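Local coordinates for protein 2-polyprenyl-6-methoxyphenol hydroxylase-like FAD-dependent oxidoreductase (Streptomyces sp. NRRL 11266, PDB 6UI5) that binds flavin-adenine dinucleotide in a Rossmann-type domain and probably belongs to the FAD-dependent aromatic-ring hydroxylase-like oxidoreductases, at residues A28-H34 and V113-T119. Numbering follows the deposited sequence.
Sequences AVLVDIH and VDLRWAT. With FAD (flavin-adenine dinucleotide), chain C.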
loop_
_atom_site.group_PDB
_atom_site.type_symbol
_atom_site.label_atom_id
_atom_site.label_comp_id
_atom_site.label_asym_id
_atom_site.label_seq_id
_atom_site.Cartn_x
_atom_site.Cartn_y
_atom_site.Cartn_z
ATOM N N ALA A 28 -33.113 10.259 27.675
ATOM C CA ALA A 28 -32.975 9.847 26.284
ATOM C C ALA A 28 -34.205 9.081 25.811
ATOM O O ALA A 28 -34.762 8.241 26.534
ATOM C CB ALA A 28 -31.732 8.996 26.087
ATOM N N VAL A 29 -34.633 9.364 24.590
ATOM C CA VAL A 29 -35.718 8.608 23.983
ATOM C C VAL A 29 -35.193 8.031 22.681
ATOM O O VAL A 29 -34.744 8.771 21.800
ATOM C CB VAL A 29 -36.973 9.460 23.766
ATOM C CG1 VAL A 29 -37.859 8.823 22.717
ATOM C CG2 VAL A 29 -37.709 9.608 25.085
ATOM N N LEU A 30 -35.211 6.711 22.588
ATOM C CA LEU A 30 -34.630 5.964 21.498
ATOM C C LEU A 30 -35.783 5.394 20.694
ATOM O O LEU A 30 -36.687 4.770 21.255
ATOM C CB LEU A 30 -33.724 4.864 22.048
ATOM C CG LEU A 30 -33.218 3.742 21.170
ATOM C CD1 LEU A 30 -32.282 4.312 20.167
ATOM C CD2 LEU A 30 -32.482 2.708 22.032
ATOM N N VAL A 31 -35.774 5.662 19.396
ATOM C CA VAL A 31 -36.871 5.343 18.502
ATOM C C VAL A 31 -36.375 4.330 17.481
ATOM O O VAL A 31 -35.315 4.523 16.867
ATOM C CB VAL A 31 -37.405 6.612 17.813
ATOM C CG1 VAL A 31 -38.199 6.245 16.608
ATOM C CG2 VAL A 31 -38.276 7.388 18.759
ATOM N N ASP A 32 -37.131 3.250 17.313
ATOM C CA ASP A 32 -36.920 2.317 16.215
ATOM C C ASP A 32 -38.290 1.878 15.724
ATOM O O ASP A 32 -39.277 1.942 16.464
ATOM C CB ASP A 32 -36.090 1.098 16.635
ATOM C CG ASP A 32 -35.582 0.288 15.445
ATOM O OD1 ASP A 32 -34.432 0.528 15.003
ATOM O OD2 ASP A 32 -36.327 -0.598 14.957
ATOM N N ILE A 33 -38.357 1.427 14.471
ATOM C CA ILE A 33 -39.656 1.061 13.921
ATOM C C ILE A 33 -39.983 -0.422 14.066
ATOM O O ILE A 33 -41.166 -0.776 14.019
ATOM C CB ILE A 33 -39.799 1.525 12.452
ATOM C CG1 ILE A 33 -38.551 1.252 11.623
ATOM C CG2 ILE A 33 -40.006 2.996 12.394
ATOM C CD1 ILE A 33 -38.376 -0.174 11.224
ATOM N N HIS A 34 -38.995 -1.287 14.286
ATOM C CA HIS A 34 -39.298 -2.697 14.468
ATOM C C HIS A 34 -40.286 -2.881 15.624
ATOM O O HIS A 34 -40.324 -2.065 16.544
ATOM C CB HIS A 34 -38.031 -3.494 14.745
ATOM C CG HIS A 34 -37.098 -3.587 13.577
ATOM N ND1 HIS A 34 -36.693 -4.792 13.049
ATOM C CD2 HIS A 34 -36.456 -2.633 12.864
ATOM C CE1 HIS A 34 -35.860 -4.579 12.048
ATOM N NE2 HIS A 34 -35.696 -3.276 11.917
ATOM N N VAL A 113 -33.764 4.512 29.669
ATOM C CA VAL A 113 -34.090 5.000 28.343
ATOM C C VAL A 113 -35.556 4.727 28.058
ATOM O O VAL A 113 -36.053 3.624 28.303
ATOM C CB VAL A 113 -33.203 4.307 27.302
ATOM C CG1 VAL A 113 -33.757 4.562 25.928
ATOM C CG2 VAL A 113 -31.787 4.804 27.423
ATOM N N ASP A 114 -36.259 5.728 27.549
ATOM C CA ASP A 114 -37.591 5.473 27.008
ATOM C C ASP A 114 -37.388 4.883 25.620
ATOM O O ASP A 114 -37.165 5.609 24.649
ATOM C CB ASP A 114 -38.425 6.743 26.974
ATOM C CG ASP A 114 -39.850 6.504 26.462
ATOM O OD1 ASP A 114 -40.279 5.330 26.331
ATOM O OD2 ASP A 114 -40.544 7.504 26.206
ATOM N N LEU A 115 -37.470 3.560 25.524
ATOM C CA LEU A 115 -37.277 2.839 24.269
ATOM C C LEU A 115 -38.638 2.585 23.604
ATOM O O LEU A 115 -39.566 2.087 24.252
ATOM C CB LEU A 115 -36.533 1.528 24.560
ATOM C CG LEU A 115 -35.901 0.711 23.429
ATOM C CD1 LEU A 115 -35.079 -0.417 24.002
ATOM C CD2 LEU A 115 -36.970 0.127 22.491
ATOM N N ARG A 116 -38.750 2.923 22.307
ATOM C CA ARG A 116 -40.017 2.882 21.553
ATOM C C ARG A 116 -39.891 2.083 20.267
ATOM O O ARG A 116 -39.585 2.651 19.215
ATOM C CB ARG A 116 -40.503 4.266 21.207
ATOM C CG ARG A 116 -40.355 5.214 22.304
ATOM C CD ARG A 116 -41.307 6.346 22.151
ATOM N NE ARG A 116 -41.262 7.148 23.356
ATOM C CZ ARG A 116 -41.564 8.436 23.407
ATOM N NH1 ARG A 116 -41.935 9.077 22.312
ATOM N NH2 ARG A 116 -41.487 9.081 24.557
ATOM N N TRP A 117 -40.212 0.799 20.335
ATOM C CA TRP A 117 -40.428 0.053 19.111
ATOM C C TRP A 117 -41.636 0.629 18.339
ATOM O O TRP A 117 -42.440 1.406 18.872
ATOM C CB TRP A 117 -40.615 -1.427 19.450
ATOM C CG TRP A 117 -39.540 -1.980 20.361
ATOM C CD1 TRP A 117 -39.653 -2.268 21.695
ATOM C CD2 TRP A 117 -38.197 -2.308 19.998
ATOM N NE1 TRP A 117 -38.463 -2.762 22.179
ATOM C CE2 TRP A 117 -37.553 -2.796 21.157
ATOM C CE3 TRP A 117 -37.473 -2.241 18.802
ATOM C CZ2 TRP A 117 -36.219 -3.201 21.154
ATOM C CZ3 TRP A 117 -36.144 -2.648 18.803
ATOM C CH2 TRP A 117 -35.536 -3.124 19.970
ATOM N N ALA A 118 -41.722 0.284 17.047
ATOM C CA ALA A 118 -42.853 0.658 16.187
ATOM C C ALA A 118 -43.110 2.167 16.177
ATOM O O ALA A 118 -44.252 2.624 16.131
ATOM C CB ALA A 118 -44.131 -0.099 16.588
ATOM N N THR A 119 -42.043 2.952 16.217
ATOM C CA THR A 119 -42.157 4.405 16.171
ATOM C C THR A 119 -41.203 4.944 15.108
ATOM O O THR A 119 -40.024 4.581 15.087
ATOM C CB THR A 119 -41.870 5.025 17.549
ATOM O OG1 THR A 119 -42.699 4.403 18.549
ATOM C CG2 THR A 119 -42.183 6.496 17.527
HETATM P PA FAD C . -28.430 -0.349 11.673
HETATM O O1A FAD C . -27.897 -1.684 12.144
HETATM O O2A FAD C . -28.730 -0.450 10.187
HETATM O O5B FAD C . -29.688 0.161 12.624
HETATM C C5B FAD C . -30.449 1.296 12.242
HETATM C C4B FAD C . -31.852 1.198 12.924
HETATM O O4B FAD C . -32.583 2.273 12.757
HETATM C C3B FAD C . -32.670 0.053 12.282
HETATM O O3B FAD C . -33.338 -0.604 13.269
HETATM C C2B FAD C . -33.658 0.780 11.347
HETATM O O2B FAD C . -34.775 -0.154 11.052
HETATM C C1B FAD C . -34.015 1.785 12.099
HETATM N N9A FAD C . -34.524 2.955 11.410
HETATM C C8A FAD C . -34.134 3.423 10.203
HETATM N N7A FAD C . -34.805 4.571 9.966
HETATM C C5A FAD C . -35.593 4.819 11.040
HETATM C C6A FAD C . -36.480 5.847 11.338
HETATM N N6A FAD C . -36.991 7.064 10.727
HETATM N N1A FAD C . -37.154 5.848 12.492
HETATM C C2A FAD C . -36.968 4.853 13.387
HETATM N N3A FAD C . -36.085 3.853 13.101
HETATM C C4A FAD C . -35.404 3.833 11.934
HETATM N N1 FAD C . -21.067 -6.064 11.110
HETATM C C2 FAD C . -19.894 -6.756 11.718
HETATM O O2 FAD C . -19.348 -6.324 12.680
HETATM N N3 FAD C . -19.408 -8.022 11.097
HETATM C C4 FAD C . -20.091 -8.552 9.916
HETATM O O4 FAD C . -19.730 -9.556 9.401
HETATM C C4X FAD C . -21.273 -7.823 9.326
HETATM N N5 FAD C . -21.898 -8.395 8.156
HETATM C C5X FAD C . -23.054 -7.694 7.545
HETATM C C6 FAD C . -23.647 -8.253 6.411
HETATM C C7 FAD C . -24.737 -7.623 5.820
HETATM C C7M FAD C . -25.164 -8.452 4.617
HETATM C C8 FAD C . -25.259 -6.431 6.345
HETATM C C8M FAD C . -26.466 -5.811 5.629
HETATM C C9 FAD C . -24.664 -5.864 7.487
HETATM C C9A FAD C . -23.550 -6.487 8.099
HETATM N N10 FAD C . -22.889 -5.885 9.319
HETATM C C10 FAD C . -21.757 -6.586 9.918
HETATM C "C1'" FAD C . -23.452 -4.648 9.896
HETATM C "C2'" FAD C . -22.554 -3.409 10.061
HETATM O "O2'" FAD C . -21.768 -3.488 11.192
HETATM C "C3'" FAD C . -23.411 -2.169 10.306
HETATM O "O3'" FAD C . -22.571 -1.067 10.170
HETATM C "C4'" FAD C . -24.045 -2.058 11.708
HETATM O "O4'" FAD C . -24.898 -3.116 12.040
HETATM C "C5'" FAD C . -24.893 -0.783 11.618
HETATM O "O5'" FAD C . -25.215 -0.300 12.892
HETATM P P FAD C . -26.221 1.000 13.061
HETATM O O1P FAD C . -26.896 0.920 14.410
HETATM O O2P FAD C . -25.553 2.340 12.822
HETATM O O3P FAD C . -27.305 0.854 11.821
#
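Strands 28-31 and 114-116 run side by side and parallel; their axes come within 4.8 Å and their directions differ by 13°. A ladder of backbone hydrogen bonds joins them: D114 N to A28 O, L30 N to D114 O, R116 N to L30 O and D32 N to R116 O. On one face, L30 is the bump. Its CB packs on V113 CG1 (3.9 Å) and its CD2 on L115 CG (4.2 Å), so it fills the dip between those two residues. On the other face, R116 folds back to D114, with NH2 2.5 Å from D114 OD2 in a salt bridge. V29 CG1 sits over one face of this guanidinium, 3.8 Å from R116 CZ. V31 CG1 tucks against T119, 2.9 Å from T119 O. Past the strands, D32 O accepts a hydrogen bond from T119 N and H34 O one from A118 N. The W117 ring lies beside both turns of this loop, its CE3 4.2 Å from D32 CB and 4.3 Å from H34 CB. D32 OD2 accepts a hydrogen bond from H34 N, an Asx turn. D32 OD1 accepts a very short hydrogen bond from FAD O3B (2.3 Å), the acidic ribose contact characteristic of Rossmann-type dinucleotide folds. Strand 114-116 is an outermost strand of the parallel sheet; strand 28-31 lies between it and strand 5-8. Helix 12-22 covers L30 and V113, helix 97-110 covers L115 and W117, and L137 of strand 133-138 packs on V31, R116 and T119.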